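Local coordinates for protein 4-oxalocrotonate decarboxylase NahK (Pseudomonas putida, PDB 5D2K) that catalyses the metal-assisted decarboxylation of (3E)-2-oxohex-3-enedioate to 2-oxopent-4-enoate, a step in the breakdown of aromatic hydrocarbons such as naphthalene, at residues F173-V185 against R257-I269. The protein carries 1 engineered substitution. Residues are numbered along the deposited sequence; the frame is centred on the assembly and turned at random.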
ATOM      1  N   PHE A 173       5.089   2.877   6.380  1.00  8.05           N
ATOM      2  CA  PHE A 173       6.007   2.350   5.375  1.00 10.49           C
ATOM      3  C   PHE A 173       7.422   2.788   5.717  1.00 10.16           C
ATOM      4  O   PHE A 173       7.641   3.870   6.260  1.00  9.32           O
ATOM      5  CB  PHE A 173       5.602   2.784   3.953  1.00  9.66           C
ATOM      6  CG  PHE A 173       5.750   4.258   3.678  1.00 10.96           C
ATOM      7  CD1 PHE A 173       4.719   5.152   3.970  1.00  8.66           C
ATOM      8  CD2 PHE A 173       6.913   4.755   3.104  1.00 10.30           C
ATOM      9  CE1 PHE A 173       4.864   6.512   3.706  1.00  9.38           C
ATOM     10  CE2 PHE A 173       7.063   6.107   2.837  1.00 11.49           C
ATOM     11  CZ  PHE A 173       6.043   6.992   3.135  1.00 10.70           C
ATOM     12  N   ILE A 174       8.373   1.911   5.404  1.00  9.50           N
ATOM     13  CA  ILE A 174       9.785   2.108   5.742  1.00  9.74           C
ATOM     14  C   ILE A 174      10.633   2.082   4.471  1.00 10.95           C
ATOM     15  O   ILE A 174      10.700   1.055   3.800  1.00 10.63           O
ATOM     16  CB  ILE A 174      10.304   1.001   6.701  1.00 10.46           C
ATOM     17  CG1 ILE A 174       9.318   0.745   7.848  1.00 13.75           C
ATOM     18  CG2 ILE A 174      11.701   1.349   7.223  1.00  9.74           C
ATOM     19  CD1 ILE A 174       9.294  -0.707   8.354  1.00 12.22           C
ATOM     20  N   THR A 175      11.282   3.192   4.133  1.00 10.23           N
ATOM     21  CA  THR A 175      12.157   3.214   2.960  1.00  9.94           C
ATOM     22  C   THR A 175      13.594   2.976   3.396  1.00 12.22           C
ATOM     23  O   THR A 175      13.977   3.299   4.530  1.00 14.95           O
ATOM     24  CB  THR A 175      12.082   4.544   2.182  1.00 12.80           C
ATOM     25  OG1 THR A 175      12.496   5.626   3.026  1.00 15.05           O
ATOM     26  CG2 THR A 175      10.665   4.798   1.663  1.00 14.08           C
ATOM     27  N   GLY A 176      14.399   2.395   2.517  1.00 10.86           N
ATOM     28  CA  GLY A 176      15.786   2.171   2.865  1.00 11.71           C
ATOM     29  C   GLY A 176      16.594   1.616   1.715  1.00 14.34           C
ATOM     30  O   GLY A 176      16.177   1.702   0.561  1.00 11.91           O
ATOM     31  N   GLY A 177      17.756   1.059   2.042  1.00 13.00           N
ATOM     32  CA  GLY A 177      18.670   0.527   1.047  1.00 16.00           C
ATOM     33  C   GLY A 177      19.136   1.586   0.064  1.00 14.39           C
ATOM     34  O   GLY A 177      19.201   2.772   0.384  1.00 18.10           O
ATOM     35  N   ARG A 178      19.455   1.154  -1.151  1.00 12.04           N
ATOM     36  CA  ARG A 178      19.966   2.054  -2.184  1.00 13.02           C
ATOM     37  C   ARG A 178      18.888   2.473  -3.188  1.00 13.94           C
ATOM     38  O   ARG A 178      18.208   1.613  -3.753  1.00 17.74           O
ATOM     39  CB  ARG A 178      21.144   1.379  -2.896  1.00 16.94           C
ATOM     40  CG  ARG A 178      22.228   0.922  -1.919  1.00 23.83           C
ATOM     41  CD  ARG A 178      23.249  -0.021  -2.552  1.00 34.13           C
ATOM     42  NE  ARG A 178      24.133   0.665  -3.489  1.00 38.42           N
ATOM     43  CZ  ARG A 178      25.378   1.034  -3.212  1.00 36.77           C
ATOM     44  NH1 ARG A 178      25.897   0.784  -2.014  1.00 32.40           N
ATOM     45  NH2 ARG A 178      26.106   1.651  -4.134  1.00 34.27           N
ATOM     46  N   MET A 179      18.773   3.780  -3.427  0.53 15.25           N
ATOM     47  CA  MET A 179      17.670   4.355  -4.204  0.53 17.06           C
ATOM     48  C   MET A 179      18.125   4.820  -5.589  0.53 18.97           C
ATOM     49  O   MET A 179      18.464   5.991  -5.772  0.53 21.21           O
ATOM     50  CB  MET A 179      17.034   5.520  -3.430  0.53 14.25           C
ATOM     51  CG  MET A 179      16.525   5.147  -2.026  0.53 12.21           C
ATOM     52  SD  MET A 179      15.612   6.424  -1.106  0.53 14.62           S
ATOM     53  CE  MET A 179      15.491   5.652   0.510  0.53 16.83           C
ATOM     54  N   ALA A 180      18.111   3.905  -6.563  1.00 16.59           N
ATOM     55  CA  ALA A 180      18.778   4.125  -7.844  1.00 18.79           C
ATOM     56  C   ALA A 180      17.876   4.342  -9.063  1.00 14.20           C
ATOM     57  O   ALA A 180      16.694   4.020  -9.062  1.00 12.45           O
ATOM     58  CB  ALA A 180      19.692   2.954  -8.116  1.00 20.34           C
ATOM     59  N   SER A 181      18.474   4.888 -10.118  1.00 17.01           N
ATOM     60  CA  SER A 181      17.801   5.072 -11.402  1.00 15.43           C
ATOM     61  C   SER A 181      17.267   3.763 -11.967  1.00 16.28           C
ATOM     62  O   SER A 181      17.866   2.711 -11.794  1.00 15.88           O
ATOM     63  CB  SER A 181      18.764   5.703 -12.410  1.00 20.35           C
ATOM     64  OG  SER A 181      19.181   6.982 -11.966  1.00 31.33           O
ATOM     65  N   LEU A 182      16.135   3.843 -12.659  1.00 15.54           N
ATOM     66  CA  LEU A 182      15.520   2.648 -13.215  1.00 16.09           C
ATOM     67  C   LEU A 182      16.439   1.867 -14.157  1.00 16.94           C
ATOM     68  O   LEU A 182      16.437   0.641 -14.150  1.00 19.13           O
ATOM     69  CB  LEU A 182      14.224   3.014 -13.947  1.00 18.00           C
ATOM     70  CG  LEU A 182      13.473   1.848 -14.589  1.00 17.42           C
ATOM     71  CD1 LEU A 182      13.080   0.784 -13.547  1.00 15.93           C
ATOM     72  CD2 LEU A 182      12.253   2.367 -15.334  1.00 15.91           C
ATOM     73  N   GLU A 183      17.258   2.541 -14.957  1.00 18.89           N
ATOM     74  CA  GLU A 183      18.081   1.843 -15.942  0.50 19.91           C
ATOM     75  C   GLU A 183      19.127   0.940 -15.285  1.00 21.73           C
ATOM     76  O   GLU A 183      19.667   0.034 -15.920  1.00 22.68           O
ATOM     77  CB  GLU A 183      18.766   2.842 -16.874  0.50 24.12           C
ATOM     78  CG  GLU A 183      19.916   3.601 -16.242  0.50 24.10           C
ATOM     79  CD  GLU A 183      20.565   4.569 -17.213  0.50 24.84           C
ATOM     80  OE1 GLU A 183      20.179   4.563 -18.403  0.50 22.05           O
ATOM     81  OE2 GLU A 183      21.457   5.333 -16.790  0.50 23.53           O
ATOM     82  N   GLU A 184      19.415   1.198 -14.006  1.00 19.13           N
ATOM     83  CA  GLU A 184      20.393   0.412 -13.248  1.00 21.54           C
ATOM     84  C   GLU A 184      19.797  -0.802 -12.537  1.00 23.52           C
ATOM     85  O   GLU A 184      20.527  -1.627 -11.982  1.00 21.28           O
ATOM     86  CB  GLU A 184      21.067   1.270 -12.176  1.00 22.14           C
ATOM     87  CG  GLU A 184      21.771   2.517 -12.649  1.00 25.63           C
ATOM     88  CD  GLU A 184      22.295   3.316 -11.467  1.00 35.43           C
ATOM     89  OE1 GLU A 184      21.730   4.387 -11.158  1.00 33.57           O
ATOM     90  OE2 GLU A 184      23.259   2.851 -10.826  1.00 37.63           O
ATOM     91  N   VAL A 185      18.474  -0.887 -12.512  1.00 16.03           N
ATOM     92  CA  VAL A 185      17.775  -1.903 -11.728  0.72 17.56           C
ATOM     93  C   VAL A 185      16.744  -2.657 -12.567  1.00 18.89           C
ATOM     94  O   VAL A 185      15.845  -2.046 -13.158  1.00 24.20           O
ATOM     95  CB  VAL A 185      17.043  -1.284 -10.512  0.72 17.66           C
ATOM     96  CG1 VAL A 185      16.540  -2.389  -9.573  0.72 19.44           C
ATOM     97  CG2 VAL A 185      17.951  -0.305  -9.760  0.72 17.98           C
ATOM     98  N   ARG A 257      16.403  -7.746   2.495  1.00 10.62           N
ATOM     99  CA  ARG A 257      17.548  -7.565   1.617  1.00 12.32           C
ATOM    100  C   ARG A 257      17.087  -7.505   0.174  1.00 13.13           C
ATOM    101  O   ARG A 257      16.310  -8.354  -0.280  1.00 15.25           O
ATOM    102  CB  ARG A 257      18.562  -8.698   1.805  1.00 14.11           C
ATOM    103  CG  ARG A 257      18.967  -8.899   3.259  1.00 14.59           C
ATOM    104  CD  ARG A 257      20.014  -9.987   3.411  1.00 16.11           C
ATOM    105  NE  ARG A 257      20.265 -10.229   4.828  1.00 19.64           N
ATOM    106  CZ  ARG A 257      21.026  -9.451   5.587  1.00 24.40           C
ATOM    107  NH1 ARG A 257      21.629  -8.391   5.065  1.00 22.51           N
ATOM    108  NH2 ARG A 257      21.183  -9.732   6.872  1.00 24.57           N
ATOM    109  N   TYR A 258      17.555  -6.481  -0.523  1.00 10.63           N
ATOM    110  CA  TYR A 258      17.217  -6.255  -1.916  1.00 10.34           C
ATOM    111  C   TYR A 258      18.443  -6.504  -2.761  1.00 13.01           C
ATOM    112  O   TYR A 258      19.469  -5.871  -2.552  1.00 13.10           O
ATOM    113  CB  TYR A 258      16.701  -4.821  -2.113  1.00 10.08           C
ATOM    114  CG  TYR A 258      15.330  -4.588  -1.516  1.00  9.69           C
ATOM    115  CD1 TYR A 258      15.158  -4.463  -0.138  1.00 10.06           C
ATOM    116  CD2 TYR A 258      14.199  -4.508  -2.329  1.00 11.87           C
ATOM    117  CE1 TYR A 258      13.904  -4.263   0.408  1.00  9.91           C
ATOM    118  CE2 TYR A 258      12.938  -4.303  -1.791  1.00 11.21           C
ATOM    119  CZ  TYR A 258      12.794  -4.192  -0.426  1.00  9.93           C
ATOM    120  OH  TYR A 258      11.537  -3.988   0.108  1.00 11.35           O
ATOM    121  N   GLN A 259      18.338  -7.457  -3.685  1.00 11.72           N
ATOM    122  CA  GLN A 259      19.447  -7.814  -4.569  1.00 13.09           C
ATOM    123  C   GLN A 259      20.112  -6.587  -5.197  1.00 13.21           C
ATOM    124  O   GLN A 259      19.481  -5.844  -5.955  1.00 15.52           O
ATOM    125  CB  GLN A 259      18.936  -8.763  -5.646  1.00 13.86           C
ATOM    126  CG  GLN A 259      20.016  -9.266  -6.584  1.00 13.72           C
ATOM    127  CD  GLN A 259      19.430  -9.848  -7.836  1.00 16.60           C
ATOM    128  OE1 GLN A 259      18.254  -9.643  -8.132  1.00 14.98           O
ATOM    129  NE2 GLN A 259      20.249 -10.571  -8.599  1.00 15.01           N
ATOM    130  N   GLY A 260      21.376  -6.359  -4.835  1.00 14.71           N
ATOM    131  CA  GLY A 260      22.145  -5.247  -5.375  1.00 17.27           C
ATOM    132  C   GLY A 260      21.786  -3.861  -4.866  1.00 19.87           C
ATOM    133  O   GLY A 260      22.354  -2.862  -5.320  1.00 18.57           O
ATOM    134  N   LEU A 261      20.844  -3.787  -3.930  1.00 14.49           N
ATOM    135  CA  LEU A 261      20.354  -2.502  -3.430  1.00 13.99           C
ATOM    136  C   LEU A 261      20.365  -2.415  -1.907  1.00 14.53           C
ATOM    137  O   LEU A 261      19.626  -1.627  -1.325  1.00 16.01           O
ATOM    138  CB  LEU A 261      18.927  -2.235  -3.931  1.00 12.43           C
ATOM    139  CG  LEU A 261      18.726  -2.082  -5.440  1.00 13.59           C
ATOM    140  CD1 LEU A 261      17.233  -1.908  -5.731  1.00 16.00           C
ATOM    141  CD2 LEU A 261      19.532  -0.917  -5.986  1.00 15.94           C
ATOM    142  N   GLY A 262      21.199  -3.215  -1.255  1.00 12.84           N
ATOM    143  CA  GLY A 262      21.310  -3.107   0.193  1.00 14.53           C
ATOM    144  C   GLY A 262      20.111  -3.682   0.927  1.00 13.82           C
ATOM    145  O   GLY A 262      19.484  -4.635   0.468  1.00 14.47           O
ATOM    146  N   SER A 263      19.781  -3.101   2.075  1.00 13.52           N
ATOM    147  CA  SER A 263      18.717  -3.652   2.898  1.00 10.99           C
ATOM    148  C   SER A 263      17.921  -2.568   3.598  1.00 13.24           C
ATOM    149  O   SER A 263      18.406  -1.459   3.783  1.00 12.26           O
ATOM    150  CB  SER A 263      19.284  -4.621   3.945  1.00 16.27           C
ATOM    151  OG  SER A 263      20.192  -3.956   4.805  1.00 17.72           O
ATOM    152  N   VAL A 264      16.691  -2.918   3.968  1.00 11.37           N
ATOM    153  CA  VAL A 264      15.801  -2.076   4.764  1.00 12.29           C
ATOM    154  C   VAL A 264      15.574  -2.758   6.103  1.00 11.82           C
ATOM    155  O   VAL A 264      15.268  -3.950   6.141  1.00 13.56           O
ATOM    156  CB  VAL A 264      14.437  -1.858   4.059  1.00  9.82           C
ATOM    157  CG1 VAL A 264      13.534  -0.947   4.887  1.00 11.66           C
ATOM    158  CG2 VAL A 264      14.641  -1.303   2.654  1.00 12.71           C
ATOM    159  N   SER A 265      15.724  -2.033   7.210  1.00 12.60           N
ATOM    160  CA  SER A 265      15.590  -2.632   8.540  0.55 14.02           C
ATOM    161  C   SER A 265      14.658  -1.815   9.421  1.00 13.10           C
ATOM    162  O   SER A 265      14.472  -0.618   9.191  1.00 12.19           O
ATOM    163  CB  SER A 265      16.955  -2.751   9.232  0.55 15.55           C
ATOM    164  OG  SER A 265      17.847  -3.599   8.534  0.55 15.64           O
ATOM    165  N   ALA A 266      14.106  -2.454  10.444  1.00 10.99           N
ATOM    166  CA  ALA A 266      13.288  -1.773  11.435  1.00 11.21           C
ATOM    167  C   ALA A 266      13.184  -2.636  12.669  1.00 15.22           C
ATOM    168  O   ALA A 266      13.399  -3.855  12.608  1.00 15.80           O
ATOM    169  CB  ALA A 266      11.903  -1.460  10.889  1.00 14.52           C
ATOM    170  N   ARG A 267      12.876  -2.009  13.794  1.00 12.42           N
ATOM    171  CA  ARG A 267      12.558  -2.784  14.976  1.00 13.07           C
ATOM    172  C   ARG A 267      11.256  -2.296  15.569  1.00 16.27           C
ATOM    173  O   ARG A 267      10.814  -1.174  15.306  1.00 14.00           O
ATOM    174  CB  ARG A 267      13.690  -2.736  16.003  1.00 19.05           C
ATOM    175  CG  ARG A 267      13.999  -1.389  16.594  1.00 21.92           C
ATOM    176  CD  ARG A 267      14.979  -1.598  17.756  1.00 37.00           C
ATOM    177  NE  ARG A 267      15.360  -0.354  18.410  1.00 38.55           N
ATOM    178  CZ  ARG A 267      14.850   0.071  19.560  1.00 31.19           C
ATOM    179  NH1 ARG A 267      15.259   1.218  20.079  1.00 38.73           N
ATOM    180  NH2 ARG A 267      13.934  -0.644  20.189  1.00 26.76           N
ATOM    181  N   PHE A 268      10.635  -3.169  16.348  1.00 13.52           N
ATOM    182  CA  PHE A 268       9.299  -2.927  16.871  1.00 12.97           C
ATOM    183  C   PHE A 268       9.277  -2.936  18.388  1.00 16.15           C
ATOM    184  O   PHE A 268       9.962  -3.737  19.021  1.00 17.73           O
ATOM    185  CB  PHE A 268       8.333  -3.970  16.304  1.00 13.76           C
ATOM    186  CG  PHE A 268       8.208  -3.900  14.808  1.00 14.58           C
ATOM    187  CD1 PHE A 268       9.132  -4.539  13.983  1.00 15.19           C
ATOM    188  CD2 PHE A 268       7.201  -3.155  14.227  1.00 15.89           C
ATOM    189  CE1 PHE A 268       9.037  -4.444  12.598  1.00 16.56           C
ATOM    190  CE2 PHE A 268       7.091  -3.057  12.847  1.00 16.99           C
ATOM    191  CZ  PHE A 268       8.003  -3.697  12.036  1.00 13.74           C
ATOM    192  N   ILE A 269       8.507  -2.025  18.970  1.00 15.48           N
ATOM    193  CA  ILE A 269       8.328  -1.997  20.425  1.00 19.13           C
ATOM    194  C   ILE A 269       6.849  -1.893  20.754  1.00 24.61           C
ATOM    195  O   ILE A 269       6.019  -1.756  19.855  1.00 22.22           O
ATOM    196  CB  ILE A 269       9.080  -0.826  21.090  1.00 24.54           C
ATOM    197  CG1 ILE A 269       8.571   0.512  20.553  1.00 25.42           C
ATOM    198  CG2 ILE A 269      10.575  -0.961  20.886  1.00 26.00           C
ATOM    199  CD1 ILE A 269       9.133   1.705  21.288  1.00 30.99           C
ATOM    200  OXT ILE A 269       6.441  -1.957  21.916  1.00 26.17           O
TER
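L261, in the turn of a beta hairpin of the FAA hydrolase fold, meets V185 tip to tip. Strands 253-258 and 263-268 are joined by a type II turn from Y258 to L261, and a classic beta bulge sets L261 and G262 opposite Y258. G260 and G262 both have positive phi, which suits glycine. In one of two conformers modelled for V185, the valine methyls divide the leucine fork between them: CG1 of V185 lies 3.9 Å from CD1 of L261, and CG2 of V185 faces CD2. L261 CG stands anti to its own carbonyl carbon (chi1 -64°), and this brings the fork up to the R178 carbonyl oxygen, with CD2 3.6 Å from R178 O. The main chains are tied here by R178 N, which donates to L261 O at 2.8 Å with an N-H...O angle of 159°, reaching it from above the carbonyl plane. R178, at an exposed edge, lays its aliphatic carbons on the L261 backbone, its chain bending at chi3. G177 suits its place: its CA is 3.3 Å from L261 O, a side chain on that carbon would run into the oxygen, and phi is positive.

Farther along, residues 173-175, the end of strand 170-175 of the large mixed sheet, run at 134° to strand 263-268 of the five-stranded sheet. Side chains bridge the two, whose axes come no nearer than 7.3 Å. I174 and V264 lie aslant, with CG2 of I174 3.8 Å from CG1 of V264. P144, on strand 139-149, also packs on V264, whose other methyl, CG2, rests 3.6 Å from G176 C, leaving little room for a side chain on G176. The isoleucine's longer arm passes on to A266, where the small side chain receives it, CD1 stopping 3.7 Å from A266 CB.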